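Local atomic coordinates of substrate-binding protein (Synechococcus sp., PDB entry 6WPN), a protein that probably binds sugars or oligosaccharides in the periplasm of a marine cyanobacterium, as the solute-capturing component of a transport system. Residues 293-297 with 375-381; 138-143 with 336-340; 197-202 with 380-384; 144-149 with 258-264. All coordinates share one frame; numbering follows the deposited sequence.

Interaction 1 of 4, residues 293-297 with 375-381; sequences GTANV and LNTARVL
Thr294 OG1 lies at the edge of the Arg379 guanidinium group, in its plane. The gap to NH1 is 3.7 Å, too long to count as a hydrogen bond. The two side chains cross at about a right angle, and Thr294 CG2 rests against Arg379 CB. The other flat group is the Asn296 amide. Its OD1 accepts Leu381 N at 3.1 Å, with the donor almost in line with the C=O bond (169°). CG of Asn296 is anti to the backbone N (chi1 -169°), which carries the amide over the backbone of 380-381. The Leu381 side chain then folds against it: CD1 lies 3.5 Å from Asn296 CB. A side-chain carbonyl thus takes a backbone N-H just beyond the short strand.

Two backbone bonds join the segments. Arg379 N donates to Ala295 O at 2.8 Å, and Val297 N donates to Arg379 O at 3.0 Å. On the other side of the sheet Ala295 CB meets Ala378 CB at 3.8 Å. Val297 continues this apolar patch. Its CG1 touches Val380 CG2, and its CG2 reaches Leu375 CD1 at 4.2 Å. This is a short, weakly bonded parallel pairing centred on Asn296 and Arg379. Strand 295-303 and its neighbour 137-149 probably run between the lobes, as hinge strands do in two-lobed solute-binding proteins.

Interaction 2 of 4, residues 138-143 with 336-340; sequences PWYLTV and VLPSS
Leu141 N donates to Leu337 O at 2.8 Å. Leu337 N returns a bond to Leu141 O at 2.9 Å. The two residues form an antiparallel hydrogen-bonded pair. Tyr140 and Pro338 are the adjoining non-hydrogen-bonded pair. One step further, Ser339 N makes a weak bond to Trp139 O. The same N is also hydrogen-bonded to Gln327 OE1, from helix 324-334. Ser339 OG is modelled very close to Trp139 O, so the length of that bond is doubtful.

Leu141 and Leu337 also meet through their side chains, on the same face of the sheet. CG of Leu141 sits between its own N and carbonyl carbon (chi1 62°), which swings CD1 over the partner strand. CD1 packs tightly on Leu337 CB, at 3.4 Å. Leu337 CD1 reaches on to Val143 CG2 at 3.9 Å. On the opposite face the Val336 CG1 methyl approaches the Tyr140 ring obliquely near CD2. It is modelled closer than usual, so the exact fit is uncertain. It also lies 3.9 Å from Thr142 CG2. The Tyr140 ring sets its other side, CD1, 3.6 Å above one face of the Trp139 indole, toward the rim.

Strand 295-303 pairs with the other edge of 138-143, through Met300 and Ala298. Phe330 of helix 324-334 meets the Tyr140 ring, and Val123 of helix 121-124 touches Leu141. Ser340 is the N-cap of helix 341-352, its OG bonded to Ala343 N. The short strand 337-338 therefore links two helices while completing an edge of the sheet.

Interaction 3 of 4, residues 197-202 with 380-384; sequences LESFVQ and VLVPA
Leu381 reaches Gln202 because its CG lies beside the backbone N (chi1 -61°) and its chain then runs straight to CD1 (chi2 179°). Val382 takes a similar first torsion for CG1 (chi1 -65°), which places that methyl beside Glu198. This is a loop-on-helix contact in a protein of the bacterial extracellular solute-binding family. The loop joins strand 378-379 to helix 388-403 and lies against the side of helix 195-202. No hydrogen bond crosses between the two segments, so the contact is van der Waals.

Leu381 CD1 meets the Gln202 chain at about a right angle. It touches CG at 3.6 Å and lies 3.9 Å from NE2. The Gln202 amide is fixed by other groups: OE1 accepts Trp165 NE1, and NE2 donates to Thr294 O. These two bonds leave CG packed on Leu381 CD1. Glu198 behaves likewise. Its CG packs on Val382 CG1 at 3.7 Å, while its carboxylate faces Arg144. Leu197 CD2 adds a looser touch on Val382 CG1, at 4.4 Å. Pro93, on helix 92-99, also touches the Val382 side chain. Val201 points at the loop. Its CG1 and CG2 both lie 3.8 Å from Leu381 O.

Interaction 4 of 4, residues 144-149 with 258-264; sequences RLSLVN and LALLASG
Leu147 follows the partner strand from Leu261 to Ser263 through CB, CG and CD1. Its CB lies 3.5 Å from Leu261 O. Its CG stays near that oxygen, at 3.8 Å, and begins to approach Ser263 O. Its CD1 ends against Ser263 CB at 3.8 Å, with Leu261 CD2 and Gly264 O slightly further off. With CG beside the backbone N (chi1 -57°) and CD1 anti (chi2 -177°), the methyl is carried along strand 260-263 toward Ser263.

The opposite face carries Ser146, Val148, Leu260 and Ala262. Here Leu260 CD1 fits between neighbours, touching Ser146 CB at 3.8 Å and Val148 CG2 at 4.1 Å. Ala262 CB lies near the Arg144 chain at CD.

Five backbone bonds make an antiparallel beta ladder in the mixed sheet, with hydrogen-bonded and non-hydrogen-bonded pairs alternating. They include Leu147 N to Leu261 O, 2.8 Å, and Asn149 N to Ala259 O, 2.7 Å.

Strand 282-285 pairs with 145-149 as well, through Val148 and Thr283. Helix 359-374 packs on Leu145, helix 246-254 on Leu261 and helix 168-179 on Leu260. Asn149 ends the strand and caps helix 150-155 through OD1 and Leu152 N.

In the fold
Strand 137-149 carries two of the contacts: interaction 2 on its first part and interaction 4 on its last, with centres about 20 Å apart. Interaction 1 sits on the neighbouring strand 295-303. It meets interaction 2 where Val297 CG2 packs on Leu141 CD1 at 3.6 Å. Interactions 1 and 3 share Val380 and Leu381, and their centres are about 10 Å apart. A salt bridge from Glu198 OE1 to Arg144 NH2 connects interaction 3 to interaction 4; it is modelled too short, so its length is doubtful. Strands 137-149 and 295-303 are neighbours in one sheet, to which 260-263, 337-338 and 378-379 are added, consistent with a two-lobed binding protein.

Interaction 1 of 4, residues 293-297 with 375-381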
loop_
_atom_site.group_PDB
_atom_site.type_symbol
_atom_site.label_atom_id
_atom_site.label_comp_id
_atom_site.label_asym_id
_atom_site.label_seq_id
_atom_site.Cartn_x
_atom_site.Cartn_y
_atom_site.Cartn_z
ATOM N N GLY A 293 -3.596 -16.108 -7.317
ATOM C CA GLY A 293 -4.565 -15.754 -6.303
ATOM C C GLY A 293 -4.086 -14.793 -5.236
ATOM O O GLY A 293 -4.921 -14.227 -4.520
ATOM N N THR A 294 -2.775 -14.609 -5.081
ATOM C CA THR A 294 -2.247 -13.778 -4.006
ATOM C C THR A 294 -2.675 -12.323 -4.162
ATOM O O THR A 294 -2.533 -11.726 -5.233
ATOM C CB THR A 294 -0.725 -13.870 -3.974
ATOM O OG1 THR A 294 -0.336 -15.244 -3.865
ATOM C CG2 THR A 294 -0.176 -13.100 -2.788
ATOM N N ALA A 295 -3.145 -11.740 -3.067
ATOM C CA ALA A 295 -3.459 -10.324 -2.984
ATOM C C ALA A 295 -2.333 -9.579 -2.286
ATOM O O ALA A 295 -1.471 -10.170 -1.633
ATOM C CB ALA A 295 -4.772 -10.092 -2.235
ATOM N N ASN A 296 -2.330 -8.266 -2.463
ATOM C CA ASN A 296 -1.296 -7.419 -1.897
ATOM C C ASN A 296 -1.719 -6.872 -0.545
ATOM O O ASN A 296 -2.894 -6.569 -0.322
ATOM C CB ASN A 296 -0.984 -6.253 -2.834
ATOM C CG ASN A 296 0.253 -5.505 -2.421
ATOM O OD1 ASN A 296 1.357 -6.050 -2.424
ATOM N ND2 ASN A 296 0.074 -4.248 -2.036
ATOM N N VAL A 297 -0.750 -6.743 0.357
ATOM C CA VAL A 297 -0.981 -6.139 1.661
ATOM C C VAL A 297 0.083 -5.068 1.874
ATOM O O VAL A 297 1.281 -5.325 1.712
ATOM C CB VAL A 297 -0.961 -7.185 2.797
ATOM C CG1 VAL A 297 0.303 -8.025 2.756
ATOM C CG2 VAL A 297 -1.118 -6.506 4.150
ATOM N N LEU A 375 -6.675 -11.169 4.153
ATOM C CA LEU A 375 -5.338 -11.142 4.743
ATOM C C LEU A 375 -4.713 -12.531 4.846
ATOM O O LEU A 375 -3.488 -12.663 4.745
ATOM C CB LEU A 375 -5.396 -10.487 6.123
ATOM C CG LEU A 375 -4.078 -10.462 6.885
ATOM C CD1 LEU A 375 -3.075 -9.627 6.112
ATOM C CD2 LEU A 375 -4.287 -9.913 8.289
ATOM N N ASN A 376 -5.525 -13.578 5.010
ATOM C CA ASN A 376 -4.969 -14.919 5.147
ATOM C C ASN A 376 -4.314 -15.404 3.862
ATOM O O ASN A 376 -3.501 -16.333 3.906
ATOM C CB ASN A 376 -6.056 -15.909 5.567
ATOM C CG ASN A 376 -6.585 -15.635 6.958
ATOM O OD1 ASN A 376 -7.796 -15.532 7.167
ATOM N ND2 ASN A 376 -5.679 -15.512 7.922
ATOM N N THR A 377 -4.621 -14.776 2.731
ATOM C CA THR A 377 -4.087 -15.171 1.438
ATOM C C THR A 377 -3.251 -14.075 0.808
ATOM O O THR A 377 -2.712 -14.277 -0.286
ATOM C CB THR A 377 -5.207 -15.573 0.467
ATOM O OG1 THR A 377 -6.120 -14.480 0.294
ATOM C CG2 THR A 377 -5.948 -16.792 0.991
ATOM N N ALA A 378 -3.154 -12.912 1.439
ATOM C CA ALA A 378 -2.410 -11.811 0.858
ATOM C C ALA A 378 -0.972 -11.809 1.365
ATOM O O ALA A 378 -0.681 -12.209 2.495
ATOM C CB ALA A 378 -3.085 -10.481 1.190
ATOM N N ARG A 379 -0.072 -11.358 0.495
ATOM C CA ARG A 379 1.353 -11.253 0.760
ATOM C C ARG A 379 1.820 -9.857 0.370
ATOM O O ARG A 379 1.093 -9.089 -0.266
ATOM C CB ARG A 379 2.153 -12.306 -0.023
ATOM C CG ARG A 379 2.407 -13.638 0.692
ATOM C CD ARG A 379 1.116 -14.418 0.926
ATOM N NE ARG A 379 1.349 -15.797 1.360
ATOM C CZ ARG A 379 1.167 -16.859 0.576
ATOM N NH1 ARG A 379 0.748 -16.696 -0.675
ATOM N NH2 ARG A 379 1.399 -18.084 1.036
ATOM N N VAL A 380 3.046 -9.529 0.751
ATOM C CA VAL A 380 3.666 -8.276 0.343
ATOM C C VAL A 380 4.303 -8.564 -1.010
ATOM O O VAL A 380 5.120 -9.483 -1.135
ATOM C CB VAL A 380 4.709 -7.798 1.361
ATOM C CG1 VAL A 380 5.562 -6.690 0.769
ATOM C CG2 VAL A 380 4.029 -7.325 2.634
ATOM N N LEU A 381 3.941 -7.777 -2.021
ATOM C CA LEU A 381 4.317 -8.112 -3.390
ATOM C C LEU A 381 5.518 -7.336 -3.912
ATOM O O LEU A 381 6.368 -7.922 -4.591
ATOM C CB LEU A 381 3.126 -7.885 -4.327
ATOM C CG LEU A 381 1.868 -8.717 -4.062
ATOM C CD1 LEU A 381 0.776 -8.360 -5.055
ATOM C CD2 LEU A 381 2.184 -10.201 -4.124
#

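Interaction 2 of 4, residues 138-143 with 336-340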
loop_
_atom_site.group_PDB
_atom_site.type_symbol
_atom_site.label_atom_id
_atom_site.label_comp_id
_atom_site.label_asym_id
_atom_site.label_seq_id
_atom_site.Cartn_x
_atom_site.Cartn_y
_atom_site.Cartn_z
ATOM N N PRO A 138 6.397 -4.048 13.277
ATOM C CA PRO A 138 5.187 -3.907 12.460
ATOM C C PRO A 138 4.135 -3.087 13.185
ATOM O O PRO A 138 3.946 -3.213 14.396
ATOM C CB PRO A 138 4.719 -5.355 12.250
ATOM C CG PRO A 138 5.891 -6.198 12.597
ATOM C CD PRO A 138 6.666 -5.448 13.630
ATOM N N TRP A 139 3.455 -2.234 12.426
ATOM C CA TRP A 139 2.373 -1.431 12.974
ATOM C C TRP A 139 1.051 -1.948 12.418
ATOM O O TRP A 139 0.589 -3.018 12.815
ATOM C CB TRP A 139 2.585 0.049 12.653
ATOM C CG TRP A 139 1.662 0.967 13.386
ATOM C CD1 TRP A 139 0.702 0.619 14.291
ATOM C CD2 TRP A 139 1.591 2.390 13.254
ATOM N NE1 TRP A 139 0.041 1.738 14.736
ATOM C CE2 TRP A 139 0.571 2.839 14.115
ATOM C CE3 TRP A 139 2.296 3.329 12.494
ATOM C CZ2 TRP A 139 0.238 4.187 14.237
ATOM C CZ3 TRP A 139 1.965 4.671 12.619
ATOM C CH2 TRP A 139 0.945 5.085 13.483
ATOM N N TYR A 140 0.428 -1.207 11.515
ATOM C CA TYR A 140 -0.821 -1.633 10.906
ATOM C C TYR A 140 -0.598 -2.023 9.449
ATOM O O TYR A 140 0.489 -1.862 8.888
ATOM C CB TYR A 140 -1.881 -0.534 10.998
ATOM C CG TYR A 140 -1.584 0.687 10.162
ATOM C CD1 TYR A 140 -0.767 1.698 10.641
ATOM C CD2 TYR A 140 -2.140 0.837 8.898
ATOM C CE1 TYR A 140 -0.506 2.821 9.883
ATOM C CE2 TYR A 140 -1.878 1.959 8.130
ATOM C CZ TYR A 140 -1.066 2.944 8.630
ATOM O OH TYR A 140 -0.810 4.058 7.870
ATOM N N LEU A 141 -1.654 -2.552 8.838
ATOM C CA LEU A 141 -1.589 -2.979 7.451
ATOM C C LEU A 141 -2.968 -2.856 6.815
ATOM O O LEU A 141 -3.996 -2.868 7.496
ATOM C CB LEU A 141 -1.017 -4.397 7.337
ATOM C CG LEU A 141 -1.810 -5.508 8.010
ATOM C CD1 LEU A 141 -2.974 -5.941 7.163
ATOM C CD2 LEU A 141 -0.872 -6.683 8.270
ATOM N N THR A 142 -2.969 -2.717 5.491
ATOM C CA THR A 142 -4.184 -2.545 4.711
ATOM C C THR A 142 -4.224 -3.570 3.594
ATOM O O THR A 142 -3.221 -3.777 2.901
ATOM C CB THR A 142 -4.272 -1.145 4.079
ATOM O OG1 THR A 142 -3.249 -1.012 3.088
ATOM C CG2 THR A 142 -4.052 -0.064 5.106
ATOM N N VAL A 143 -5.358 -4.244 3.459
ATOM C CA VAL A 143 -5.658 -5.069 2.296
ATOM C C VAL A 143 -6.701 -4.312 1.488
ATOM O O VAL A 143 -7.847 -4.159 1.932
ATOM C CB VAL A 143 -6.159 -6.462 2.697
ATOM C CG1 VAL A 143 -6.476 -7.280 1.460
ATOM C CG2 VAL A 143 -5.123 -7.162 3.566
ATOM N N VAL A 336 -8.823 -0.441 9.603
ATOM C CA VAL A 336 -7.577 -0.973 9.085
ATOM C C VAL A 336 -7.274 -2.284 9.807
ATOM O O VAL A 336 -7.903 -2.625 10.809
ATOM C CB VAL A 336 -6.443 0.063 9.268
ATOM C CG1 VAL A 336 -5.076 -0.482 8.854
ATOM C CG2 VAL A 336 -6.783 1.354 8.591
ATOM N N LEU A 337 -6.300 -3.030 9.281
ATOM C CA LEU A 337 -6.011 -4.268 9.996
ATOM C C LEU A 337 -4.772 -4.107 10.868
ATOM O O LEU A 337 -3.795 -3.477 10.450
ATOM C CB LEU A 337 -5.785 -5.416 9.014
ATOM C CG LEU A 337 -6.983 -5.762 8.134
ATOM C CD1 LEU A 337 -6.617 -6.814 7.105
ATOM C CD2 LEU A 337 -8.131 -6.248 8.998
ATOM N N PRO A 338 -4.764 -4.651 12.079
ATOM C CA PRO A 338 -3.575 -4.557 12.926
ATOM C C PRO A 338 -2.637 -5.736 12.711
ATOM O O PRO A 338 -3.004 -6.774 12.155
ATOM C CB PRO A 338 -4.163 -4.576 14.343
ATOM C CG PRO A 338 -5.385 -5.444 14.203
ATOM C CD PRO A 338 -5.912 -5.238 12.796
ATOM N N SER A 339 -1.395 -5.550 13.163
ATOM C CA SER A 339 -0.411 -6.620 13.153
ATOM C C SER A 339 -0.285 -7.309 14.504
ATOM O O SER A 339 0.438 -8.305 14.612
ATOM C CB SER A 339 0.956 -6.080 12.712
ATOM O OG SER A 339 1.410 -5.064 13.591
ATOM N N SER A 340 -0.973 -6.808 15.527
ATOM C CA SER A 340 -0.997 -7.455 16.829
ATOM C C SER A 340 -1.968 -8.624 16.808
ATOM O O SER A 340 -3.109 -8.481 16.363
ATOM C CB SER A 340 -1.410 -6.452 17.905
ATOM O OG SER A 340 -1.790 -7.105 19.103
#

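Interaction 3 of 4, residues 197-202 with 380-384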
loop_
_atom_site.group_PDB
_atom_site.type_symbol
_atom_site.label_atom_id
_atom_site.label_comp_id
_atom_site.label_asym_id
_atom_site.label_seq_id
_atom_site.Cartn_x
_atom_site.Cartn_y
_atom_site.Cartn_z
ATOM N N LEU A 197 3.063 -1.700 -10.590
ATOM C CA LEU A 197 4.189 -2.590 -10.337
ATOM C C LEU A 197 3.735 -3.853 -9.620
ATOM O O LEU A 197 4.266 -4.940 -9.868
ATOM C CB LEU A 197 5.258 -1.868 -9.520
ATOM C CG LEU A 197 6.613 -2.570 -9.458
ATOM C CD1 LEU A 197 7.230 -2.632 -10.849
ATOM C CD2 LEU A 197 7.537 -1.862 -8.491
ATOM N N GLU A 198 2.772 -3.724 -8.708
ATOM C CA GLU A 198 2.237 -4.904 -8.039
ATOM C C GLU A 198 1.498 -5.814 -9.015
ATOM O O GLU A 198 1.547 -7.043 -8.878
ATOM C CB GLU A 198 1.325 -4.487 -6.886
ATOM C CG GLU A 198 2.061 -3.828 -5.722
ATOM C CD GLU A 198 1.141 -3.019 -4.823
ATOM O OE1 GLU A 198 -0.045 -2.862 -5.176
ATOM O OE2 GLU A 198 1.600 -2.554 -3.758
ATOM N N SER A 199 0.815 -5.236 -10.012
ATOM C CA SER A 199 0.149 -6.069 -11.010
ATOM C C SER A 199 1.160 -6.879 -11.806
ATOM O O SER A 199 0.895 -8.032 -12.172
ATOM C CB SER A 199 -0.694 -5.218 -11.956
ATOM O OG SER A 199 0.124 -4.577 -12.917
ATOM N N PHE A 200 2.327 -6.288 -12.086
ATOM C CA PHE A 200 3.404 -7.036 -12.725
ATOM C C PHE A 200 3.743 -8.277 -11.916
ATOM O O PHE A 200 3.836 -9.384 -12.459
ATOM C CB PHE A 200 4.643 -6.146 -12.898
ATOM C CG PHE A 200 4.581 -5.226 -14.093
ATOM C CD1 PHE A 200 3.797 -4.088 -14.076
ATOM C CD2 PHE A 200 5.320 -5.496 -15.229
ATOM C CE1 PHE A 200 3.737 -3.244 -15.171
ATOM C CE2 PHE A 200 5.263 -4.652 -16.329
ATOM C CZ PHE A 200 4.469 -3.524 -16.294
ATOM N N VAL A 201 3.912 -8.113 -10.603
ATOM C CA VAL A 201 4.231 -9.257 -9.756
ATOM C C VAL A 201 3.083 -10.263 -9.762
ATOM O O VAL A 201 3.309 -11.477 -9.784
ATOM C CB VAL A 201 4.571 -8.789 -8.329
ATOM C CG1 VAL A 201 4.936 -9.980 -7.454
ATOM C CG2 VAL A 201 5.698 -7.771 -8.361
ATOM N N GLN A 202 1.835 -9.776 -9.751
ATOM C CA GLN A 202 0.690 -10.687 -9.785
ATOM C C GLN A 202 0.577 -11.398 -11.124
ATOM O O GLN A 202 0.033 -12.507 -11.192
ATOM C CB GLN A 202 -0.610 -9.943 -9.482
ATOM C CG GLN A 202 -0.789 -9.565 -8.026
ATOM C CD GLN A 202 -2.023 -8.715 -7.790
ATOM O OE1 GLN A 202 -2.353 -7.845 -8.593
ATOM N NE2 GLN A 202 -2.723 -8.981 -6.693
ATOM N N VAL A 380 3.046 -9.529 0.751
ATOM C CA VAL A 380 3.666 -8.276 0.343
ATOM C C VAL A 380 4.303 -8.564 -1.010
ATOM O O VAL A 380 5.120 -9.483 -1.135
ATOM C CB VAL A 380 4.709 -7.798 1.361
ATOM C CG1 VAL A 380 5.562 -6.690 0.769
ATOM C CG2 VAL A 380 4.029 -7.325 2.634
ATOM N N LEU A 381 3.941 -7.777 -2.021
ATOM C CA LEU A 381 4.317 -8.112 -3.390
ATOM C C LEU A 381 5.518 -7.336 -3.912
ATOM O O LEU A 381 6.368 -7.922 -4.591
ATOM C CB LEU A 381 3.126 -7.885 -4.327
ATOM C CG LEU A 381 1.868 -8.717 -4.062
ATOM C CD1 LEU A 381 0.776 -8.360 -5.055
ATOM C CD2 LEU A 381 2.184 -10.201 -4.124
ATOM N N VAL A 382 5.622 -6.043 -3.624
ATOM C CA VAL A 382 6.842 -5.321 -3.976
ATOM C C VAL A 382 7.964 -5.872 -3.099
ATOM O O VAL A 382 7.885 -5.792 -1.864
ATOM C CB VAL A 382 6.663 -3.799 -3.830
ATOM C CG1 VAL A 382 5.641 -3.300 -4.837
ATOM C CG2 VAL A 382 6.225 -3.416 -2.422
ATOM N N PRO A 383 8.998 -6.480 -3.678
ATOM C CA PRO A 383 10.061 -7.058 -2.846
ATOM C C PRO A 383 10.777 -5.971 -2.056
ATOM O O PRO A 383 11.209 -4.959 -2.612
ATOM C CB PRO A 383 10.985 -7.735 -3.866
ATOM C CG PRO A 383 10.714 -7.032 -5.154
ATOM C CD PRO A 383 9.260 -6.654 -5.118
ATOM N N ALA A 384 10.875 -6.178 -0.743
ATOM C CA ALA A 384 11.511 -5.203 0.135
ATOM C C ALA A 384 13.006 -5.137 -0.137
ATOM O O ALA A 384 13.812 -5.637 0.655
ATOM C CB ALA A 384 11.253 -5.556 1.600
#

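Interaction 4 of 4, residues 144-149 with 258-264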
loop_
_atom_site.group_PDB
_atom_site.type_symbol
_atom_site.label_atom_id
_atom_site.label_comp_id
_atom_site.label_asym_id
_atom_site.label_seq_id
_atom_site.Cartn_x
_atom_site.Cartn_y
_atom_site.Cartn_z
ATOM N N ARG A 144 -6.323 -3.835 0.308
ATOM C CA ARG A 144 -7.248 -3.085 -0.531
ATOM C C ARG A 144 -8.195 -4.021 -1.273
ATOM O O ARG A 144 -7.795 -5.082 -1.761
ATOM C CB ARG A 144 -6.498 -2.190 -1.516
ATOM C CG ARG A 144 -5.722 -2.916 -2.578
ATOM C CD ARG A 144 -5.100 -1.930 -3.546
ATOM N NE ARG A 144 -4.246 -2.621 -4.501
ATOM C CZ ARG A 144 -2.936 -2.787 -4.345
ATOM N NH1 ARG A 144 -2.325 -2.292 -3.275
ATOM N NH2 ARG A 144 -2.235 -3.438 -5.265
ATOM N N LEU A 145 -9.464 -3.639 -1.321
ATOM C CA LEU A 145 -10.492 -4.417 -1.990
ATOM C C LEU A 145 -10.837 -3.794 -3.341
ATOM O O LEU A 145 -10.270 -2.783 -3.760
ATOM C CB LEU A 145 -11.732 -4.515 -1.105
ATOM C CG LEU A 145 -11.493 -4.938 0.346
ATOM C CD1 LEU A 145 -12.753 -4.725 1.160
ATOM C CD2 LEU A 145 -11.030 -6.383 0.425
ATOM N N SER A 146 -11.777 -4.425 -4.041
ATOM C CA SER A 146 -12.364 -3.876 -5.259
ATOM C C SER A 146 -13.718 -3.276 -4.901
ATOM O O SER A 146 -14.660 -4.009 -4.587
ATOM C CB SER A 146 -12.512 -4.945 -6.341
ATOM O OG SER A 146 -11.252 -5.372 -6.822
ATOM N N LEU A 147 -13.805 -1.949 -4.895
ATOM C CA LEU A 147 -15.091 -1.276 -4.738
ATOM C C LEU A 147 -15.780 -1.206 -6.097
ATOM O O LEU A 147 -15.308 -0.514 -7.004
ATOM C CB LEU A 147 -14.898 0.109 -4.134
ATOM C CG LEU A 147 -14.176 0.117 -2.784
ATOM C CD1 LEU A 147 -14.100 1.528 -2.213
ATOM C CD2 LEU A 147 -14.852 -0.824 -1.800
ATOM N N VAL A 148 -16.878 -1.942 -6.258
ATOM C CA VAL A 148 -17.522 -2.122 -7.556
ATOM C C VAL A 148 -18.827 -1.338 -7.591
ATOM O O VAL A 148 -19.700 -1.526 -6.733
ATOM C CB VAL A 148 -17.770 -3.611 -7.846
ATOM C CG1 VAL A 148 -18.603 -3.780 -9.099
ATOM C CG2 VAL A 148 -16.441 -4.330 -7.981
ATOM N N ASN A 149 -18.967 -0.476 -8.595
ATOM C CA ASN A 149 -20.222 0.228 -8.849
ATOM C C ASN A 149 -21.184 -0.742 -9.527
ATOM O O ASN A 149 -21.101 -0.975 -10.737
ATOM C CB ASN A 149 -19.975 1.462 -9.708
ATOM C CG ASN A 149 -21.212 2.327 -9.860
ATOM O OD1 ASN A 149 -22.290 1.843 -10.197
ATOM N ND2 ASN A 149 -21.057 3.621 -9.616
ATOM N N LEU A 258 -16.360 5.534 -12.830
ATOM C CA LEU A 258 -15.426 4.420 -12.703
ATOM C C LEU A 258 -16.168 3.231 -12.106
ATOM O O LEU A 258 -16.748 3.342 -11.022
ATOM C CB LEU A 258 -14.229 4.815 -11.830
ATOM C CG LEU A 258 -13.060 3.834 -11.712
ATOM C CD1 LEU A 258 -12.520 3.501 -13.087
ATOM C CD2 LEU A 258 -11.957 4.415 -10.834
ATOM N N ALA A 259 -16.139 2.093 -12.805
ATOM C CA ALA A 259 -16.904 0.932 -12.360
ATOM C C ALA A 259 -16.219 0.195 -11.217
ATOM O O ALA A 259 -16.900 -0.349 -10.343
ATOM C CB ALA A 259 -17.146 -0.027 -13.526
ATOM N N LEU A 260 -14.889 0.156 -11.199
ATOM C CA LEU A 260 -14.153 -0.534 -10.148
ATOM C C LEU A 260 -13.062 0.388 -9.626
ATOM O O LEU A 260 -12.291 0.948 -10.408
ATOM C CB LEU A 260 -13.546 -1.849 -10.660
ATOM C CG LEU A 260 -12.849 -2.767 -9.645
ATOM C CD1 LEU A 260 -12.930 -4.221 -10.090
ATOM C CD2 LEU A 260 -11.394 -2.376 -9.449
ATOM N N LEU A 261 -12.978 0.506 -8.304
ATOM C CA LEU A 261 -11.978 1.327 -7.633
ATOM C C LEU A 261 -11.232 0.454 -6.635
ATOM O O LEU A 261 -11.846 -0.118 -5.732
ATOM C CB LEU A 261 -12.637 2.516 -6.925
ATOM C CG LEU A 261 -11.742 3.406 -6.060
ATOM C CD1 LEU A 261 -10.800 4.254 -6.907
ATOM C CD2 LEU A 261 -12.588 4.281 -5.151
ATOM N N ALA A 262 -9.919 0.341 -6.799
ATOM C CA ALA A 262 -9.103 -0.426 -5.858
ATOM C C ALA A 262 -8.889 0.420 -4.610
ATOM O O ALA A 262 -8.098 1.361 -4.613
ATOM C CB ALA A 262 -7.776 -0.826 -6.494
ATOM N N SER A 263 -9.595 0.089 -3.531
ATOM C CA SER A 263 -9.527 0.895 -2.319
ATOM C C SER A 263 -9.973 0.057 -1.123
ATOM O O SER A 263 -10.535 -1.033 -1.267
ATOM C CB SER A 263 -10.366 2.171 -2.467
ATOM O OG SER A 263 -10.249 3.018 -1.336
ATOM N N GLY A 264 -9.689 0.583 0.068
ATOM C CA GLY A 264 -9.996 -0.082 1.316
ATOM C C GLY A 264 -11.340 0.315 1.903
ATOM O O GLY A 264 -12.149 1.016 1.293
#